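Local coordinates for glycosyl hydrolase family 62 protein (Coprinopsis cinerea, PDB 5B6T), which is an alpha-L-arabinofuranosidase of glycoside hydrolase family 62 that probably removes arabinose side groups from arabinoxylan, a hemicellulose, at residues V31-S43 with N51-A63. Numbering follows the deposited sequence.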
loop_
_atom_site.group_PDB
_atom_site.type_symbol
_atom_site.label_atom_id
_atom_site.label_comp_id
_atom_site.label_asym_id
_atom_site.label_seq_id
_atom_site.Cartn_x
_atom_site.Cartn_y
_atom_site.Cartn_z
ATOM N N VAL A 31 5.780 -4.734 -0.109
ATOM C CA VAL A 31 6.891 -5.530 0.384
ATOM C C VAL A 31 6.580 -6.996 0.607
ATOM O O VAL A 31 5.570 -7.352 1.203
ATOM C CB VAL A 31 7.491 -4.916 1.668
ATOM C CG1 VAL A 31 6.437 -4.733 2.757
ATOM C CG2 VAL A 31 8.690 -5.699 2.158
ATOM N N VAL A 32 7.513 -7.824 0.129
ATOM C CA VAL A 32 7.522 -9.262 0.423
ATOM C C VAL A 32 8.940 -9.726 0.723
ATOM O O VAL A 32 9.916 -9.173 0.207
ATOM C CB VAL A 32 6.943 -10.126 -0.725
ATOM C CG1 VAL A 32 5.462 -9.848 -0.910
ATOM C CG2 VAL A 32 7.675 -9.947 -2.044
ATOM N N TYR A 33 9.012 -10.749 1.573
ATOM C CA TYR A 33 10.262 -11.465 1.851
ATOM C C TYR A 33 10.210 -12.781 1.107
ATOM O O TYR A 33 9.276 -13.558 1.282
ATOM C CB TYR A 33 10.424 -11.717 3.338
ATOM C CG TYR A 33 11.821 -12.197 3.722
ATOM C CD1 TYR A 33 12.876 -11.310 3.791
ATOM C CD2 TYR A 33 12.065 -13.536 4.035
ATOM C CE1 TYR A 33 14.142 -11.725 4.163
ATOM C CE2 TYR A 33 13.331 -13.970 4.377
ATOM C CZ TYR A 33 14.363 -13.066 4.463
ATOM O OH TYR A 33 15.626 -13.491 4.864
ATOM N N HIS A 34 11.190 -13.004 0.238
ATOM C CA HIS A 34 11.185 -14.184 -0.631
ATOM C C HIS A 34 12.604 -14.613 -0.894
ATOM O O HIS A 34 13.471 -13.785 -1.257
ATOM C CB HIS A 34 10.474 -13.871 -1.952
ATOM C CG HIS A 34 10.609 -14.933 -2.995
ATOM N ND1 HIS A 34 9.885 -16.091 -2.953
ATOM C CD2 HIS A 34 11.390 -15.014 -4.094
ATOM C CE1 HIS A 34 10.190 -16.844 -3.996
ATOM N NE2 HIS A 34 11.109 -16.220 -4.698
ATOM N N ASP A 35 12.837 -15.906 -0.695
ATOM C CA ASP A 35 14.163 -16.487 -0.852
ATOM C C ASP A 35 15.285 -15.656 -0.250
ATOM O O ASP A 35 16.255 -15.317 -0.902
ATOM C CB ASP A 35 14.389 -16.790 -2.325
ATOM C CG ASP A 35 13.613 -18.011 -2.769
ATOM O OD1 ASP A 35 13.024 -18.694 -1.886
ATOM O OD2 ASP A 35 13.586 -18.290 -3.981
ATOM N N GLY A 36 15.124 -15.328 1.025
ATOM C CA GLY A 36 16.160 -14.718 1.808
ATOM C C GLY A 36 16.405 -13.240 1.625
ATOM O O GLY A 36 17.400 -12.712 2.120
ATOM N N ARG A 37 15.517 -12.567 0.902
ATOM C CA ARG A 37 15.653 -11.155 0.639
ATOM C C ARG A 37 14.323 -10.443 0.747
ATOM O O ARG A 37 13.259 -11.018 0.458
ATOM C CB ARG A 37 16.185 -10.895 -0.791
ATOM C CG ARG A 37 17.520 -11.511 -1.149
ATOM C CD ARG A 37 17.879 -11.175 -2.586
ATOM N NE ARG A 37 18.276 -9.781 -2.765
ATOM C CZ ARG A 37 19.454 -9.265 -2.380
ATOM N NH1 ARG A 37 20.359 -10.019 -1.780
ATOM N NH2 ARG A 37 19.720 -7.990 -2.605
ATOM N N TRP A 38 14.409 -9.175 1.122
ATOM C CA TRP A 38 13.291 -8.250 1.014
ATOM C C TRP A 38 13.196 -7.747 -0.406
ATOM O O TRP A 38 14.209 -7.427 -1.033
ATOM C CB TRP A 38 13.506 -7.069 1.967
ATOM C CG TRP A 38 13.461 -7.531 3.394
ATOM C CD1 TRP A 38 14.505 -7.755 4.228
ATOM C CD2 TRP A 38 12.276 -7.871 4.121
ATOM N NE1 TRP A 38 14.040 -8.202 5.463
ATOM C CE2 TRP A 38 12.674 -8.293 5.413
ATOM C CE3 TRP A 38 10.916 -7.896 3.791
ATOM C CZ2 TRP A 38 11.754 -8.722 6.374
ATOM C CZ3 TRP A 38 10.001 -8.312 4.766
ATOM C CH2 TRP A 38 10.432 -8.722 6.027
ATOM N N HIS A 39 11.962 -7.655 -0.889
ATOM C CA HIS A 39 11.668 -7.132 -2.217
ATOM C C HIS A 39 10.685 -5.991 -2.001
ATOM O O HIS A 39 9.539 -6.220 -1.619
ATOM C CB HIS A 39 11.054 -8.204 -3.113
ATOM C CG HIS A 39 11.905 -9.418 -3.213
ATOM N ND1 HIS A 39 12.830 -9.616 -4.212
ATOM C CD2 HIS A 39 12.023 -10.476 -2.381
ATOM C CE1 HIS A 39 13.464 -10.759 -4.010
ATOM N NE2 HIS A 39 13.003 -11.293 -2.893
ATOM N N VAL A 40 11.149 -4.771 -2.234
ATOM C CA VAL A 40 10.326 -3.605 -2.025
ATOM C C VAL A 40 10.052 -2.955 -3.390
ATOM O O VAL A 40 10.982 -2.741 -4.190
ATOM C CB VAL A 40 11.006 -2.592 -1.083
ATOM C CG1 VAL A 40 10.265 -1.248 -1.032
ATOM C CG2 VAL A 40 11.191 -3.191 0.321
ATOM N N PHE A 41 8.791 -2.644 -3.643
ATOM C CA PHE A 41 8.401 -1.818 -4.791
ATOM C C PHE A 41 7.857 -0.522 -4.269
ATOM O O PHE A 41 7.133 -0.521 -3.284
ATOM C CB PHE A 41 7.325 -2.544 -5.616
ATOM C CG PHE A 41 7.801 -3.831 -6.206
ATOM C CD1 PHE A 41 7.927 -4.977 -5.440
ATOM C CD2 PHE A 41 8.173 -3.878 -7.543
ATOM C CE1 PHE A 41 8.436 -6.148 -5.990
ATOM C CE2 PHE A 41 8.626 -5.054 -8.098
ATOM C CZ PHE A 41 8.737 -6.188 -7.329
ATOM N N ALA A 42 8.222 0.600 -4.904
ATOM C CA ALA A 42 7.799 1.897 -4.406
ATOM C C ALA A 42 7.563 2.835 -5.566
ATOM O O ALA A 42 8.108 2.613 -6.661
ATOM C CB ALA A 42 8.875 2.458 -3.470
ATOM N N SER A 43 6.761 3.875 -5.312
ATOM C CA SER A 43 6.661 5.002 -6.248
ATOM C C SER A 43 7.882 5.897 -6.140
ATOM O O SER A 43 8.335 6.209 -5.054
ATOM C CB SER A 43 5.440 5.878 -5.950
ATOM O OG SER A 43 4.277 5.093 -5.889
ATOM N N ASN A 51 6.884 7.230 -11.281
ATOM C CA ASN A 51 7.098 5.904 -11.878
ATOM C C ASN A 51 7.395 4.947 -10.692
ATOM O O ASN A 51 7.074 5.257 -9.549
ATOM C CB ASN A 51 8.168 5.965 -13.001
ATOM C CG ASN A 51 8.028 4.849 -14.059
ATOM O OD1 ASN A 51 7.504 5.055 -15.173
ATOM N ND2 ASN A 51 8.590 3.711 -13.774
ATOM N N LEU A 52 7.976 3.800 -10.965
ATOM C CA LEU A 52 8.123 2.746 -9.969
ATOM C C LEU A 52 9.560 2.269 -9.920
ATOM O O LEU A 52 10.252 2.218 -10.934
ATOM C CB LEU A 52 7.221 1.552 -10.321
ATOM C CG LEU A 52 5.705 1.801 -10.344
ATOM C CD1 LEU A 52 4.931 0.583 -10.853
ATOM C CD2 LEU A 52 5.167 2.178 -8.972
ATOM N N VAL A 53 9.963 1.876 -8.719
ATOM C CA VAL A 53 11.305 1.343 -8.489
ATOM C C VAL A 53 11.225 0.040 -7.668
ATOM O O VAL A 53 10.336 -0.123 -6.812
ATOM C CB VAL A 53 12.183 2.416 -7.822
ATOM C CG1 VAL A 53 11.688 2.767 -6.438
ATOM C CG2 VAL A 53 13.654 2.006 -7.833
ATOM N N TYR A 54 12.168 -0.867 -7.953
ATOM C CA TYR A 54 12.345 -2.122 -7.263
ATOM C C TYR A 54 13.651 -2.043 -6.474
ATOM O O TYR A 54 14.689 -1.567 -6.992
ATOM C CB TYR A 54 12.405 -3.275 -8.259
ATOM C CG TYR A 54 12.870 -4.588 -7.698
ATOM C CD1 TYR A 54 12.045 -5.334 -6.857
ATOM C CD2 TYR A 54 14.113 -5.140 -8.038
ATOM C CE1 TYR A 54 12.454 -6.548 -6.337
ATOM C CE2 TYR A 54 14.525 -6.351 -7.506
ATOM C CZ TYR A 54 13.688 -7.071 -6.674
ATOM O OH TYR A 54 14.098 -8.289 -6.160
ATOM N N ILE A 55 13.566 -2.445 -5.204
ATOM C CA ILE A 55 14.668 -2.367 -4.261
ATOM C C ILE A 55 14.753 -3.703 -3.539
ATOM O O ILE A 55 13.741 -4.192 -3.077
ATOM C CB ILE A 55 14.423 -1.248 -3.227
ATOM C CG1 ILE A 55 13.974 0.063 -3.913
ATOM C CG2 ILE A 55 15.671 -1.043 -2.364
ATOM C CD1 ILE A 55 13.502 1.145 -2.940
ATOM N N SER A 56 15.935 -4.313 -3.445
ATOM C CA SER A 56 16.040 -5.577 -2.741
ATOM C C SER A 56 17.288 -5.594 -1.861
ATOM O O SER A 56 18.303 -4.988 -2.191
ATOM C CB SER A 56 16.001 -6.751 -3.731
ATOM O OG SER A 56 16.091 -8.027 -3.106
ATOM N N PHE A 57 17.165 -6.261 -0.729
ATOM C CA PHE A 57 18.219 -6.275 0.288
ATOM C C PHE A 57 17.974 -7.450 1.231
ATOM O O PHE A 57 16.840 -7.905 1.421
ATOM C CB PHE A 57 18.252 -4.937 1.070
ATOM C CG PHE A 57 16.905 -4.445 1.510
ATOM C CD1 PHE A 57 16.137 -3.658 0.677
ATOM C CD2 PHE A 57 16.404 -4.782 2.764
ATOM C CE1 PHE A 57 14.894 -3.227 1.072
ATOM C CE2 PHE A 57 15.164 -4.351 3.166
ATOM C CZ PHE A 57 14.406 -3.566 2.316
ATOM N N THR A 58 19.047 -7.933 1.843
ATOM C CA THR A 58 18.922 -9.085 2.724
ATOM C C THR A 58 18.470 -8.702 4.122
ATOM O O THR A 58 17.741 -9.469 4.747
ATOM C CB THR A 58 20.251 -9.863 2.851
ATOM O OG1 THR A 58 21.257 -8.959 3.287
ATOM C CG2 THR A 58 20.676 -10.468 1.541
ATOM N N ASP A 59 18.876 -7.520 4.596
ATOM C CA ASP A 59 18.796 -7.107 6.008
ATOM C C ASP A 59 18.348 -5.654 6.051
ATOM O O ASP A 59 18.776 -4.861 5.210
ATOM C CB ASP A 59 20.193 -7.396 6.680
ATOM C CG ASP A 59 20.728 -6.282 7.599
ATOM O OD1 ASP A 59 19.986 -5.506 8.226
ATOM O OD2 ASP A 59 21.964 -6.225 7.784
ATOM N N TRP A 60 17.504 -5.286 7.028
ATOM C CA TRP A 60 16.965 -3.925 7.102
ATOM C C TRP A 60 18.071 -2.867 7.300
ATOM O O TRP A 60 17.922 -1.725 6.879
ATOM C CB TRP A 60 15.925 -3.810 8.218
ATOM C CG TRP A 60 14.634 -4.519 7.953
ATOM C CD1 TRP A 60 14.156 -5.646 8.564
ATOM C CD2 TRP A 60 13.627 -4.124 7.018
ATOM N NE1 TRP A 60 12.923 -5.969 8.077
ATOM C CE2 TRP A 60 12.575 -5.053 7.118
ATOM C CE3 TRP A 60 13.500 -3.053 6.130
ATOM C CZ2 TRP A 60 11.426 -4.966 6.325
ATOM C CZ3 TRP A 60 12.368 -2.983 5.348
ATOM C CH2 TRP A 60 11.348 -3.921 5.458
ATOM N N ALA A 61 19.176 -3.269 7.923
ATOM C CA ALA A 61 20.366 -2.405 8.048
ATOM C C ALA A 61 21.018 -2.057 6.709
ATOM O O ALA A 61 21.828 -1.139 6.632
ATOM C CB ALA A 61 21.404 -3.052 8.967
ATOM N N GLN A 62 20.729 -2.818 5.675
ATOM C CA GLN A 62 21.329 -2.552 4.374
ATOM C C GLN A 62 20.309 -1.941 3.410
ATOM O O GLN A 62 20.606 -1.770 2.228
ATOM C CB GLN A 62 21.910 -3.837 3.772
ATOM C CG GLN A 62 23.078 -4.449 4.551
ATOM C CD GLN A 62 23.731 -5.604 3.795
ATOM O OE1 GLN A 62 23.432 -6.771 4.038
ATOM N NE2 GLN A 62 24.612 -5.272 2.844
ATOM N N ALA A 63 19.092 -1.660 3.881
ATOM C CA ALA A 63 18.069 -1.109 2.984
ATOM C C ALA A 63 18.493 0.201 2.332
ATOM O O ALA A 63 18.272 0.394 1.137
ATOM C CB ALA A 63 16.749 -0.926 3.707
HETATM O O HOH W 1 17.014 -11.497 6.118
#
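The inner two strands of a four-stranded antiparallel blade meet here, 37-43 against 51-57, and Trp38, Val40 and Ala42 form hydrogen-bonded pairs with Phe57, Ile55 and Val53. Val40 N donates to Ile55 O at 2.8 Å, with an N-H...O angle of 171°. On one sheet face, Tyr54 CG lies anti to the backbone N (chi1 168°), which carries the phenol alongside His39. Tyr54 OH meets His39 ND1 at the edge of the imidazole, near its plane, 2.7 Å away; either may donate. His39 NE2 donates to His34 O at 3.0 Å, so both ring nitrogens are held and the ring's rotation is fixed. Phe41 CZ sits 3.4 Å from Tyr54 CD1, with the two rings oblique. In one of its two conformers, Ser56 OG takes a hydrogen bond from Arg37 NE (2.8 Å) and gives one to Trp38 O (2.9 Å). On the other face, Trp38 CB lies over the Phe57 ring as a CH-pi contact, 3.7 Å from its centroid. Tyr33 CD1 lies over one face of the Trp38 indole and Trp60 CZ2 over the opposite face, 3.5 Å above its plane; the two tryptophan rings are oblique. Such a four-stranded antiparallel meander is the blade of the five-bladed beta-propeller of family 62.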